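Local coordinates for C381 turret protein (Sulfolobus turreted icosahedral virus, PDB 4IND) that probably builds the turrets that project from the icosahedral capsid of this archaeal virus, assembling from five copies of a triple jelly-roll chain, at residues 39-45 and 56-62; 105-109 and 157-163; 302-307 and 332-336. The contacts are given in a common frame with arbitrary orientation. Where two conformers were deposited one is given. Numbering follows the deposited sequence.

Contact 1 (39-45 and 56-62); sequences SYKLKQI and VSAPVVP
Leu42, with chi1 t and chi2 p, lies along the backbone of the partner strand, its CD1 3.6 Å from C of Ala58 and 4.2 Å from CD of Pro59. Residues 41-45 and 56-60 are the open-end parts of the antiparallel hairpin strands 41-49 and 52-60; the axes of these short segments approach to 4.4 Å, with 139° between N-to-C directions. Three hydrogen-bonded pairs set the register, each closed by two backbone bonds: Lys41 N to Val60 O 2.9 Å and Val60 N to Lys41 O 2.8 Å; Lys43 N to Ala58 O and Ala58 N to Lys43 O, both 2.9 Å; Ile45 N to Val56 O 2.7 Å and Val56 N to Ile45 O 2.9 Å. Between them stand the non-hydrogen-bonded pairs Leu42-Pro59 and Gln44-Ser57, CA atoms 4.4 and 4.3 Å apart. Pro59 is tolerated here because its own N, which carries no hydrogen, points away from strand 41-45. On the Leu42 face, Tyr40 (chi1 p) brings CD1 to 3.6 Å from Pro59 CB, and a water joins Gln44 OE1 (3.0 Å) to Ser57 OG (2.7 Å). The other face carries Ile45, whose CD1 lies 4.2 Å from Val60 CG2. Beyond the strands Pro62 CD sits 3.2 Å from Ser39 O, and its CB is 3.5 Å from Lys41 CE. Within this galactose-binding-like domain, Val60 and Ile45 pack on Ala139 of strand 138-147, Pro59 bonds through its backbone to Ile140, and helix 25-31 covers the Tyr40, Leu42 and Pro59 side through Leu28.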
loop_
_atom_site.group_PDB
_atom_site.type_symbol
_atom_site.label_atom_id
_atom_site.label_comp_id
_atom_site.label_asym_id
_atom_site.label_seq_id
_atom_site.Cartn_x
_atom_site.Cartn_y
_atom_site.Cartn_z
ATOM N N SER A 39 30.792 21.304 27.897
ATOM C CA SER A 39 32.139 21.090 27.394
ATOM C C SER A 39 32.375 19.615 27.097
ATOM O O SER A 39 31.595 18.752 27.502
ATOM C CB SER A 39 33.163 21.584 28.418
ATOM O OG SER A 39 33.071 22.986 28.597
ATOM N N TYR A 40 33.459 19.320 26.384
ATOM C CA TYR A 40 33.847 17.939 26.174
ATOM C C TYR A 40 35.349 17.861 26.115
ATOM O O TYR A 40 36.021 18.870 25.926
ATOM C CB TYR A 40 33.225 17.371 24.912
ATOM C CG TYR A 40 33.820 17.912 23.641
ATOM C CD1 TYR A 40 34.937 17.314 23.068
ATOM C CD2 TYR A 40 33.255 19.008 23.006
ATOM C CE1 TYR A 40 35.474 17.804 21.888
ATOM C CE2 TYR A 40 33.783 19.505 21.836
ATOM C CZ TYR A 40 34.885 18.892 21.276
ATOM O OH TYR A 40 35.428 19.372 20.106
ATOM N N LYS A 41 35.886 16.668 26.333
ATOM C CA LYS A 41 37.317 16.413 26.181
ATOM C C LYS A 41 37.422 15.260 25.207
ATOM O O LYS A 41 36.732 14.247 25.350
ATOM C CB LYS A 41 37.965 15.960 27.495
ATOM C CG LYS A 41 37.850 16.895 28.667
ATOM C CD LYS A 41 38.406 16.201 29.931
ATOM C CE LYS A 41 38.449 17.144 31.125
ATOM N NZ LYS A 41 38.704 16.396 32.393
ATOM N N LEU A 42 38.290 15.389 24.214
ATOM C CA LEU A 42 38.394 14.330 23.215
ATOM C C LEU A 42 39.330 13.279 23.779
ATOM O O LEU A 42 40.441 13.574 24.185
ATOM C CB LEU A 42 38.917 14.884 21.902
ATOM C CG LEU A 42 38.670 14.039 20.658
ATOM C CD1 LEU A 42 37.179 13.955 20.324
ATOM C CD2 LEU A 42 39.455 14.642 19.492
ATOM N N LYS A 43 38.868 12.039 23.851
ATOM C CA LYS A 43 39.686 10.987 24.450
ATOM C C LYS A 43 39.711 9.729 23.628
ATOM O O LYS A 43 38.782 9.417 22.886
ATOM C CB LYS A 43 39.204 10.638 25.861
ATOM C CG LYS A 43 39.476 11.703 26.897
ATOM C CD LYS A 43 39.192 11.194 28.301
ATOM C CE LYS A 43 39.519 12.257 29.345
ATOM N NZ LYS A 43 38.805 12.015 30.636
ATOM N N GLN A 44 40.784 8.973 23.782
ATOM C CA GLN A 44 40.831 7.699 23.104
ATOM C C GLN A 44 40.052 6.667 23.922
ATOM O O GLN A 44 40.353 6.428 25.096
ATOM C CB GLN A 44 42.274 7.254 22.882
ATOM C CG GLN A 44 42.357 6.022 21.999
ATOM C CD GLN A 44 43.713 5.842 21.360
ATOM O OE1 GLN A 44 44.022 6.446 20.326
ATOM N NE2 GLN A 44 44.531 4.993 21.968
ATOM N N ILE A 45 39.057 6.064 23.290
ATOM C CA ILE A 45 38.116 5.155 23.935
ATOM C C ILE A 45 38.319 3.748 23.354
ATOM O O ILE A 45 38.389 3.572 22.141
ATOM C CB ILE A 45 36.651 5.606 23.633
ATOM C CG1 ILE A 45 36.343 6.942 24.319
ATOM C CG2 ILE A 45 35.638 4.528 23.998
ATOM C CD1 ILE A 45 36.694 6.983 25.779
ATOM N N VAL A 56 38.382 4.230 19.269
ATOM C CA VAL A 56 37.976 5.501 18.645
ATOM C C VAL A 56 38.402 6.712 19.502
ATOM O O VAL A 56 38.668 6.580 20.701
ATOM C CB VAL A 56 36.465 5.563 18.391
ATOM C CG1 VAL A 56 36.034 4.471 17.421
ATOM C CG2 VAL A 56 35.698 5.445 19.707
ATOM N N SER A 57 38.487 7.884 18.885
ATOM C CA SER A 57 38.632 9.130 19.644
ATOM C C SER A 57 37.274 9.802 19.670
ATOM O O SER A 57 36.717 10.088 18.620
ATOM C CB SER A 57 39.649 10.047 18.973
ATOM O OG SER A 57 40.926 9.461 19.010
ATOM N N ALA A 58 36.738 10.030 20.866
ATOM C CA ALA A 58 35.363 10.502 21.019
ATOM C C ALA A 58 35.279 11.544 22.121
ATOM O O ALA A 58 36.134 11.572 23.008
ATOM C CB ALA A 58 34.431 9.320 21.313
ATOM N N PRO A 59 34.252 12.406 22.072
ATOM C CA PRO A 59 34.075 13.426 23.115
ATOM C C PRO A 59 33.595 12.786 24.430
ATOM O O PRO A 59 32.710 11.918 24.421
ATOM C CB PRO A 59 32.994 14.347 22.506
ATOM C CG PRO A 59 32.185 13.384 21.639
ATOM C CD PRO A 59 33.257 12.541 20.996
ATOM N N VAL A 60 34.212 13.162 25.540
ATOM C CA VAL A 60 33.791 12.686 26.855
ATOM C C VAL A 60 33.328 13.868 27.698
ATOM O O VAL A 60 33.988 14.903 27.715
ATOM C CB VAL A 60 34.973 12.006 27.591
ATOM C CG1 VAL A 60 34.516 11.456 28.951
ATOM C CG2 VAL A 60 35.567 10.894 26.730
ATOM N N VAL A 61 32.216 13.708 28.408
ATOM C CA VAL A 61 31.749 14.744 29.320
ATOM C C VAL A 61 32.721 14.860 30.496
ATOM O O VAL A 61 33.002 13.880 31.193
ATOM C CB VAL A 61 30.332 14.455 29.832
ATOM C CG1 VAL A 61 29.868 15.597 30.756
ATOM C CG2 VAL A 61 29.371 14.276 28.663
ATOM N N PRO A 62 33.250 16.062 30.728
ATOM C CA PRO A 62 34.259 16.200 31.783
ATOM C C PRO A 62 33.632 16.323 33.160
ATOM O O PRO A 62 32.408 16.466 33.248
ATOM C CB PRO A 62 34.966 17.511 31.417
ATOM C CG PRO A 62 33.951 18.287 30.658
ATOM C CD PRO A 62 33.077 17.293 29.936
HETATM O O HOH W 1 41.774 6.978 18.404
#

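Contact 2 (105-109 and 157-163); sequences TMTYS and IPKIIHT
Two backbone hydrogen bonds make a single antiparallel bridge between Thr107 and His162: Thr107 N to His162 O at 3.1 Å and His162 N to Thr107 O at 2.9 Å, with CA atoms 5.2 Å apart. The neighbouring CA of Met106 adds a CA-H...O contact to His162 O at 3.3 Å. Both chains are extended here, but segment 157-163 turns a corner at Lys159, the centre of an inverse gamma turn, and Ile160 follows with psi near 0°. Tyr108 takes chi1 m and chi2 -38°. Its CA-to-CB bond points away, yet the ring swings back so that CE1 reaches Ile160 CD1 at 3.5 Å and Ile161 CG1 at 3.8 Å; Ile160 O meets the ring edge, 3.3 Å from CD1, and the hydroxyl bonds to Tyr119 O. Ile160 (p, t) thus brings CD1, and Ile161 (m, t) CG1, to the Tyr108 ring. Met106, in the m, t, m conformation, sets CB 4.0 Å from Ile161 CG2 and CG 3.9 Å from Thr163 CB. His162 (chi1 m, chi2 -88°) leans its ring along 107-109, with CD2 3.9 Å from Ser109 N. One water fills the gap, accepting from Ser109 N (2.7 Å), donating to Ile160 O (2.8 Å) and taking a weak bond from His162 NE2 (3.1 Å). The bridge joins the first galactose-binding-like domain to the second, where Ile160 and Ile161 opposite Phe255 form a classic beta bulge in an outermost strand of a jelly-roll sheet.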
loop_
_atom_site.group_PDB
_atom_site.type_symbol
_atom_site.label_atom_id
_atom_site.label_comp_id
_atom_site.label_asym_id
_atom_site.label_seq_id
_atom_site.Cartn_x
_atom_site.Cartn_y
_atom_site.Cartn_z
ATOM N N THR A 105 11.581 10.473 35.336
ATOM C CA THR A 105 11.906 9.652 36.510
ATOM C C THR A 105 12.561 8.316 36.153
ATOM O O THR A 105 13.419 7.843 36.885
ATOM C CB THR A 105 10.686 9.377 37.391
ATOM O OG1 THR A 105 9.631 8.851 36.575
ATOM C CG2 THR A 105 10.208 10.646 38.085
ATOM N N MET A 106 12.157 7.706 35.047
ATOM C CA MET A 106 12.684 6.386 34.701
ATOM C C MET A 106 14.092 6.517 34.155
ATOM O O MET A 106 14.420 7.501 33.493
ATOM C CB MET A 106 11.750 5.669 33.706
ATOM C CG MET A 106 10.365 5.435 34.293
ATOM S SD MET A 106 9.270 4.436 33.265
ATOM C CE MET A 106 9.343 5.372 31.757
ATOM N N THR A 107 14.934 5.534 34.458
ATOM C CA THR A 107 16.364 5.643 34.154
ATOM C C THR A 107 16.961 4.429 33.460
ATOM O O THR A 107 16.411 3.319 33.525
ATOM C CB THR A 107 17.178 5.848 35.456
ATOM O OG1 THR A 107 16.877 4.806 36.387
ATOM C CG2 THR A 107 16.854 7.188 36.110
ATOM N N TYR A 108 18.105 4.657 32.816
ATOM C CA TYR A 108 19.005 3.583 32.414
ATOM C C TYR A 108 20.163 3.560 33.396
ATOM O O TYR A 108 20.631 4.612 33.845
ATOM C CB TYR A 108 19.561 3.847 31.019
ATOM C CG TYR A 108 18.534 3.804 29.917
ATOM C CD1 TYR A 108 17.501 2.869 29.933
ATOM C CD2 TYR A 108 18.603 4.689 28.848
ATOM C CE1 TYR A 108 16.573 2.826 28.912
ATOM C CE2 TYR A 108 17.670 4.653 27.819
ATOM C CZ TYR A 108 16.667 3.713 27.862
ATOM O OH TYR A 108 15.741 3.673 26.852
ATOM N N SER A 109 20.630 2.362 33.732
ATOM C CA SER A 109 21.820 2.200 34.549
ATOM C C SER A 109 22.969 1.696 33.658
ATOM O O SER A 109 22.884 0.641 33.049
ATOM C CB SER A 109 21.536 1.244 35.711
ATOM O OG SER A 109 22.687 1.071 36.497
ATOM N N ILE A 157 12.963 -1.618 22.169
ATOM C CA ILE A 157 13.920 -1.297 23.238
ATOM C C ILE A 157 14.041 -2.487 24.183
ATOM O O ILE A 157 13.028 -2.997 24.648
ATOM C CB ILE A 157 13.431 -0.094 24.034
ATOM C CG1 ILE A 157 13.324 1.134 23.112
ATOM C CG2 ILE A 157 14.367 0.214 25.216
ATOM C CD1 ILE A 157 12.609 2.309 23.778
ATOM N N PRO A 158 15.287 -2.934 24.462
ATOM C CA PRO A 158 15.498 -4.117 25.311
ATOM C C PRO A 158 15.112 -3.845 26.761
ATOM O O PRO A 158 14.767 -2.707 27.093
ATOM C CB PRO A 158 16.996 -4.406 25.162
ATOM C CG PRO A 158 17.606 -3.108 24.721
ATOM C CD PRO A 158 16.549 -2.418 23.899
ATOM N N LYS A 159 15.140 -4.879 27.601
ATOM C CA LYS A 159 14.651 -4.760 28.965
ATOM C C LYS A 159 15.691 -4.026 29.813
ATOM O O LYS A 159 16.481 -4.635 30.510
ATOM C CB LYS A 159 14.320 -6.140 29.544
ATOM C CG LYS A 159 13.665 -6.095 30.919
ATOM C CD LYS A 159 13.682 -7.480 31.591
ATOM C CE LYS A 159 12.772 -8.463 30.870
ATOM N NZ LYS A 159 12.639 -9.746 31.616
ATOM N N ILE A 160 15.683 -2.699 29.731
ATOM C CA ILE A 160 16.701 -1.885 30.402
ATOM C C ILE A 160 16.124 -0.635 31.077
ATOM O O ILE A 160 16.862 0.154 31.672
ATOM C CB ILE A 160 17.780 -1.410 29.399
ATOM C CG1 ILE A 160 17.114 -0.609 28.285
ATOM C CG2 ILE A 160 18.580 -2.591 28.840
ATOM C CD1 ILE A 160 18.119 0.133 27.376
ATOM N N ILE A 161 14.817 -0.422 30.952
ATOM C CA ILE A 161 14.203 0.768 31.523
ATOM C C ILE A 161 13.851 0.499 32.968
ATOM O O ILE A 161 13.129 -0.449 33.280
ATOM C CB ILE A 161 12.914 1.190 30.784
ATOM C CG1 ILE A 161 13.142 1.304 29.280
ATOM C CG2 ILE A 161 12.370 2.505 31.357
ATOM C CD1 ILE A 161 11.837 1.378 28.467
ATOM N N HIS A 162 14.363 1.330 33.867
ATOM C CA HIS A 162 14.107 1.128 35.293
ATOM C C HIS A 162 13.038 2.055 35.833
ATOM O O HIS A 162 13.079 3.270 35.600
ATOM C CB HIS A 162 15.388 1.351 36.125
ATOM C CG HIS A 162 16.475 0.381 35.821
ATOM N ND1 HIS A 162 16.583 -0.837 36.458
ATOM C CD2 HIS A 162 17.503 0.433 34.941
ATOM C CE1 HIS A 162 17.632 -1.486 35.991
ATOM N NE2 HIS A 162 18.212 -0.734 35.071
ATOM N N THR A 163 12.119 1.491 36.616
ATOM C CA THR A 163 11.117 2.310 37.280
ATOM C C THR A 163 10.941 1.857 38.699
ATOM O O THR A 163 11.130 0.678 39.030
ATOM C CB THR A 163 9.742 2.309 36.543
ATOM O OG1 THR A 163 8.824 3.135 37.272
ATOM C CG2 THR A 163 9.166 0.867 36.440
HETATM O O HOH W 2 19.563 0.183 32.482
#

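Contact 3 (302-307 and 332-336); sequences ASVSGL and DFIAG
Apolar contacts alone join extended strand 302-305 and Leu307 to the loop 332-336; no hydrogen bond crosses, and the nearest CA pairs, Val304-Phe333 (7.1 Å) and Leu307-Ile334 (8.2 Å), are too wide for strand pairing. Val304 (chi1 t) makes a CH-pi interaction, its CG2 over one face of the Phe333 ring, 3.4 Å from the centroid and 1° off the normal. Phe333 (chi1 m, chi2 -86°) points its CA-to-CB bond toward the strand, and its CZ meets Ala302 CB at the ring edge, 3.8 Å away. Leu307 (m, t) places CD1 3.9 Å from Phe333 CB and CD2 4.3 Å from Ile334 CD1. Inside the loop, helical in backbone angles at 333-336, Asp332 OD1 accepts from Ile334 N (2.9 Å, an Asx turn) and Ala335 N (3.1 Å), while Gly336 N reaches Asp332 O at 2.7 Å. Asp332 OD2 bonds to Gln315 NE2; polar partners thus lie away from the interface, which joins strand 295-305 to the loop after strand 328-332 of the other sheet through hydrocarbon alone.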
loop_
_atom_site.group_PDB
_atom_site.type_symbol
_atom_site.label_atom_id
_atom_site.label_comp_id
_atom_site.label_asym_id
_atom_site.label_seq_id
_atom_site.Cartn_x
_atom_site.Cartn_y
_atom_site.Cartn_z
ATOM N N ALA A 302 -27.063 -13.955 15.876
ATOM C CA ALA A 302 -27.750 -14.052 17.159
ATOM C C ALA A 302 -29.137 -14.646 16.995
ATOM O O ALA A 302 -29.809 -14.432 15.982
ATOM C CB ALA A 302 -27.827 -12.696 17.851
ATOM N N SER A 303 -29.565 -15.393 18.002
ATOM C CA SER A 303 -30.871 -16.028 17.969
ATOM C C SER A 303 -31.403 -16.137 19.389
ATOM O O SER A 303 -30.633 -16.270 20.343
ATOM C CB SER A 303 -30.754 -17.418 17.354
ATOM O OG SER A 303 -32.026 -17.979 17.149
ATOM N N VAL A 304 -32.715 -16.054 19.535
ATOM C CA VAL A 304 -33.334 -16.216 20.852
ATOM C C VAL A 304 -34.401 -17.289 20.761
ATOM O O VAL A 304 -35.243 -17.259 19.861
ATOM C CB VAL A 304 -33.949 -14.903 21.370
ATOM C CG1 VAL A 304 -34.684 -15.139 22.684
ATOM C CG2 VAL A 304 -32.854 -13.845 21.552
ATOM N N SER A 305 -34.352 -18.254 21.678
ATOM C CA SER A 305 -35.382 -19.270 21.760
ATOM C C SER A 305 -36.180 -19.041 23.020
ATOM O O SER A 305 -35.674 -18.476 23.998
ATOM C CB SER A 305 -34.776 -20.669 21.772
ATOM O OG SER A 305 -33.890 -20.820 22.861
ATOM N N GLY A 306 -37.435 -19.463 22.989
ATOM C CA GLY A 306 -38.295 -19.369 24.152
ATOM C C GLY A 306 -39.197 -18.155 24.118
ATOM O O GLY A 306 -39.919 -17.892 25.077
ATOM N N LEU A 307 -39.153 -17.403 23.020
ATOM C CA LEU A 307 -40.036 -16.250 22.868
ATOM C C LEU A 307 -41.498 -16.672 22.811
ATOM O O LEU A 307 -41.853 -17.589 22.081
ATOM C CB LEU A 307 -39.688 -15.466 21.609
ATOM C CG LEU A 307 -38.396 -14.661 21.685
ATOM C CD1 LEU A 307 -38.173 -13.870 20.400
ATOM C CD2 LEU A 307 -38.416 -13.746 22.899
ATOM N N ASP A 332 -33.746 -6.396 17.262
ATOM C CA ASP A 332 -34.922 -6.496 18.097
ATOM C C ASP A 332 -35.606 -7.812 17.739
ATOM O O ASP A 332 -36.129 -7.967 16.637
ATOM C CB ASP A 332 -35.844 -5.308 17.849
ATOM C CG ASP A 332 -37.052 -5.311 18.760
ATOM O OD1 ASP A 332 -37.504 -6.407 19.157
ATOM O OD2 ASP A 332 -37.551 -4.219 19.087
ATOM N N PHE A 333 -35.573 -8.775 18.655
ATOM C CA PHE A 333 -36.073 -10.115 18.351
ATOM C C PHE A 333 -37.593 -10.181 18.261
ATOM O O PHE A 333 -38.152 -11.112 17.676
ATOM C CB PHE A 333 -35.534 -11.133 19.363
ATOM C CG PHE A 333 -34.061 -11.303 19.292
ATOM C CD1 PHE A 333 -33.495 -12.191 18.390
ATOM C CD2 PHE A 333 -33.219 -10.553 20.105
ATOM C CE1 PHE A 333 -32.102 -12.338 18.314
ATOM C CE2 PHE A 333 -31.837 -10.697 20.033
ATOM C CZ PHE A 333 -31.279 -11.586 19.138
ATOM N N ILE A 334 -38.267 -9.198 18.845
ATOM C CA ILE A 334 -39.721 -9.123 18.734
ATOM C C ILE A 334 -40.096 -8.529 17.381
ATOM O O ILE A 334 -40.831 -9.127 16.616
ATOM C CB ILE A 334 -40.341 -8.253 19.845
ATOM C CG1 ILE A 334 -39.904 -8.735 21.234
ATOM C CG2 ILE A 334 -41.857 -8.216 19.715
ATOM C CD1 ILE A 334 -40.268 -10.168 21.530
ATOM N N ALA A 335 -39.569 -7.344 17.092
ATOM C CA ALA A 335 -39.889 -6.620 15.860
ATOM C C ALA A 335 -39.285 -7.273 14.617
ATOM O O ALA A 335 -39.890 -7.272 13.546
ATOM C CB ALA A 335 -39.409 -5.167 15.970
ATOM N N GLY A 336 -38.086 -7.824 14.764
ATOM C CA GLY A 336 -37.343 -8.347 13.625
ATOM C C GLY A 336 -37.400 -9.853 13.423
ATOM O O GLY A 336 -37.102 -10.343 12.336
#

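The three contacts follow in series along the chain and sample its successive jelly-roll domains. Contact 1 lies within the first domain, contact 2 bridges the first and second, and contact 3 belongs to the nucleoplasmin-like third. Contacts 1 and 2 share one side of the chain's centre, with their own centres 25 Å apart and nearest atoms about 14 Å apart. Contact 3 is on the opposite side, its centre 77 Å from that of contact 1 and 55 Å from that of contact 2, so none touches another in this elongated molecule. A bound dihydrogenphosphate ion lies about 11 Å from the side chain of Ile157 in contact 2, too far for direct binding.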